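Long-range contact in DUF1611 domain-containing protein (Anabaena variabilis, PDB 2OBN), which is of unknown function but pairs a Rossmann-like domain with a P-loop NTPase-type domain, so it probably binds a nucleotide: residues 245-250 with 286-290. The protein carries 2 engineered substitutions. Residues are numbered along the deposited sequence; the frame is centred on the assembly and turned at random.
Sequences TLPLIR and YETVA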
ATOM      1  N   THR B 245      -5.520   4.356   2.615  1.00 40.36           N
ATOM      2  CA  THR B 245      -5.823   5.774   2.603  1.00 41.17           C
ATOM      3  C   THR B 245      -4.701   6.584   1.941  1.00 39.74           C
ATOM      4  O   THR B 245      -4.986   7.551   1.237  1.00 40.75           O
ATOM      5  CB  THR B 245      -6.045   6.336   4.027  1.00 42.24           C
ATOM      6  OG1 THR B 245      -7.032   5.559   4.712  1.00 45.93           O
ATOM      7  CG2 THR B 245      -6.527   7.774   3.943  1.00 44.75           C
ATOM      8  N   LEU B 246      -3.444   6.197   2.150  1.00 37.11           N
ATOM      9  CA  LEU B 246      -2.343   6.988   1.605  1.00 37.96           C
ATOM     10  C   LEU B 246      -2.373   7.054   0.058  1.00 38.56           C
ATOM     11  O   LEU B 246      -2.378   8.159  -0.494  1.00 38.79           O
ATOM     12  CB  LEU B 246      -0.997   6.530   2.165  1.00 37.20           C
ATOM     13  CG  LEU B 246       0.249   7.315   1.763  1.00 37.42           C
ATOM     14  CD1 LEU B 246       0.116   8.832   2.026  1.00 36.32           C
ATOM     15  CD2 LEU B 246       1.463   6.712   2.489  1.00 37.92           C
ATOM     16  N   PRO B 247      -2.393   5.889  -0.642  1.00 38.00           N
ATOM     17  CA  PRO B 247      -2.520   5.958  -2.110  1.00 37.85           C
ATOM     18  C   PRO B 247      -3.795   6.641  -2.608  1.00 37.19           C
ATOM     19  O   PRO B 247      -3.772   7.247  -3.671  1.00 38.64           O
ATOM     20  CB  PRO B 247      -2.477   4.483  -2.548  1.00 38.74           C
ATOM     21  CG  PRO B 247      -2.727   3.679  -1.295  1.00 36.41           C
ATOM     22  CD  PRO B 247      -2.207   4.500  -0.177  1.00 36.95           C
ATOM     23  N   LEU B 248      -4.902   6.539  -1.879  1.00 38.38           N
ATOM     24  CA  LEU B 248      -6.128   7.256  -2.290  1.00 38.76           C
ATOM     25  C   LEU B 248      -5.873   8.760  -2.344  1.00 38.81           C
ATOM     26  O   LEU B 248      -6.189   9.414  -3.335  1.00 39.61           O
ATOM     27  CB  LEU B 248      -7.294   6.936  -1.361  1.00 38.88           C
ATOM     28  CG  LEU B 248      -7.869   5.535  -1.577  1.00 37.48           C
ATOM     29  CD1 LEU B 248      -8.842   5.157  -0.469  1.00 40.20           C
ATOM     30  CD2 LEU B 248      -8.539   5.421  -2.922  1.00 39.34           C
ATOM     31  N   ILE B 249      -5.265   9.284  -1.286  1.00 40.22           N
ATOM     32  CA  ILE B 249      -4.911  10.700  -1.195  1.00 40.33           C
ATOM     33  C   ILE B 249      -3.854  11.108  -2.246  1.00 39.43           C
ATOM     34  O   ILE B 249      -3.990  12.121  -2.916  1.00 38.94           O
ATOM     35  CB  ILE B 249      -4.395  11.040   0.221  1.00 39.02           C
ATOM     36  CG1 ILE B 249      -5.545  10.971   1.219  1.00 40.03           C
ATOM     37  CG2 ILE B 249      -3.766  12.431   0.256  1.00 39.89           C
ATOM     38  CD1 ILE B 249      -5.147  11.184   2.693  1.00 38.88           C
ATOM     39  N   ARG B 250      -2.795  10.321  -2.367  1.00 39.79           N
ATOM     40  CA  ARG B 250      -1.715  10.641  -3.290  1.00 39.08           C
ATOM     41  C   ARG B 250      -2.161  10.485  -4.735  1.00 38.67           C
ATOM     42  O   ARG B 250      -1.892  11.352  -5.583  1.00 40.92           O
ATOM     43  CB  ARG B 250      -0.503   9.752  -2.996  1.00 38.32           C
ATOM     44  CG  ARG B 250       0.141  10.005  -1.640  1.00 39.05           C
ATOM     45  CD  ARG B 250       1.058  11.239  -1.663  1.00 42.99           C
ATOM     46  NE  ARG B 250       1.634  11.503  -0.344  1.00 40.32           N
ATOM     47  CZ  ARG B 250       1.023  12.174   0.625  1.00 41.24           C
ATOM     48  NH1 ARG B 250      -0.176  12.724   0.436  1.00 42.88           N
ATOM     49  NH2 ARG B 250       1.638  12.323   1.791  1.00 39.79           N
ATOM     50  N   TYR B 286      -5.176  13.925   9.054  1.00 36.82           N
ATOM     51  CA  TYR B 286      -5.485  13.845   7.611  1.00 37.85           C
ATOM     52  C   TYR B 286      -5.010  15.059   6.807  1.00 38.25           C
ATOM     53  O   TYR B 286      -4.464  14.911   5.699  1.00 38.88           O
ATOM     54  CB  TYR B 286      -6.980  13.571   7.363  1.00 38.79           C
ATOM     55  CG  TYR B 286      -7.335  12.103   7.542  1.00 38.36           C
ATOM     56  CD1 TYR B 286      -7.016  11.194   6.558  1.00 41.72           C
ATOM     57  CD2 TYR B 286      -7.962  11.629   8.684  1.00 41.55           C
ATOM     58  CE1 TYR B 286      -7.305   9.860   6.689  1.00 40.05           C
ATOM     59  CE2 TYR B 286      -8.267  10.259   8.824  1.00 40.22           C
ATOM     60  CZ  TYR B 286      -7.925   9.392   7.806  1.00 38.54           C
ATOM     61  OH  TYR B 286      -8.194   8.043   7.859  1.00 40.26           O
ATOM     62  N   GLU B 287      -5.186  16.251   7.359  1.00 38.26           N
ATOM     63  CA  GLU B 287      -4.771  17.458   6.647  1.00 39.29           C
ATOM     64  C   GLU B 287      -3.263  17.502   6.435  1.00 39.82           C
ATOM     65  O   GLU B 287      -2.793  17.877   5.350  1.00 40.43           O
ATOM     66  CB  GLU B 287      -5.295  18.722   7.333  1.00 35.89           C
ATOM     67  CG  GLU B 287      -6.788  18.910   7.091  1.00 39.76           C
ATOM     68  CD  GLU B 287      -7.372  20.161   7.737  1.00 39.79           C
ATOM     69  OE1 GLU B 287      -6.672  20.816   8.546  1.00 42.68           O
ATOM     70  OE2 GLU B 287      -8.548  20.472   7.441  1.00 39.15           O
ATOM     71  N   THR B 288      -2.522  17.113   7.469  1.00 39.22           N
ATOM     72  CA  THR B 288      -1.064  17.078   7.427  1.00 38.57           C
ATOM     73  C   THR B 288      -0.579  16.048   6.404  1.00 37.41           C
ATOM     74  O   THR B 288       0.382  16.323   5.671  1.00 35.20           O
ATOM     75  CB  THR B 288      -0.480  16.806   8.844  1.00 39.14           C
ATOM     76  OG1 THR B 288      -0.760  17.931   9.693  1.00 39.29           O
ATOM     77  CG2 THR B 288       1.040  16.580   8.811  1.00 42.89           C
ATOM     78  N   VAL B 289      -1.236  14.879   6.360  1.00 36.26           N
ATOM     79  CA  VAL B 289      -0.921  13.828   5.380  1.00 35.67           C
ATOM     80  C   VAL B 289      -1.260  14.310   3.974  1.00 37.69           C
ATOM     81  O   VAL B 289      -0.463  14.158   3.060  1.00 37.66           O
ATOM     82  CB  VAL B 289      -1.662  12.487   5.680  1.00 36.47           C
ATOM     83  CG1 VAL B 289      -1.495  11.461   4.545  1.00 36.62           C
ATOM     84  CG2 VAL B 289      -1.146  11.868   6.975  1.00 36.47           C
ATOM     85  N   ALA B 290      -2.434  14.908   3.802  1.00 39.02           N
ATOM     86  CA  ALA B 290      -2.862  15.375   2.486  1.00 39.30           C
ATOM     87  C   ALA B 290      -1.985  16.501   1.918  1.00 41.05           C
ATOM     88  O   ALA B 290      -1.729  16.517   0.717  1.00 42.83           O
ATOM     89  CB  ALA B 290      -4.329  15.777   2.510  1.00 39.66           C
TER
HETATM   90  O   HOH W   1      -9.902   6.596   5.589  1.00 20.71           O
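A bend at chi2 (-80°) swings the guanidinium of R250 back over L246 and across to V289, while V289 sets CG1 anti to its backbone N (chi1 172°), facing L246 and I249. NH1 and NH2 of R250 grip the same acceptor end-on: NH1 lies 3.0 Å and NH2 3.1 Å from V289 O. That oxygen sits almost in the guanidinium plane, though both donors tilt to one face of the carbonyl plane. L246 CD1 covers one guanidinium face and also meets V289 CG1 at 4.0 Å. I249 divides its work: CD1 packs on V289 CG1, and CG2 rests 3.8 Å from A290 CA. At the N-terminal ends of both segments, T245 CG2 meets the edge of the Y286 ring, 3.5 Å from CE1. A water donates to both T245 OG1 and Y286 OH; T245 OG1 also bonds Q234 O, and Y286 OH bonds G159 O and L237 N of the same chain. R250 NH2 has another acceptor, L237 O of the second subunit, so an alanine here would probably leave V289 O without both its guanidinium donors and that L237 O without NH2, and weaken the subunit junction, where V289 meets its own counterpart. The segments 245-250 and 286-290 cross at -56°, on helices 245-252 and 279-291 of the P-loop domain, packed beside its parallel sheet: I249 and Y286 both touch strand 153-159, and P247 and L248 lean on helix 208-222.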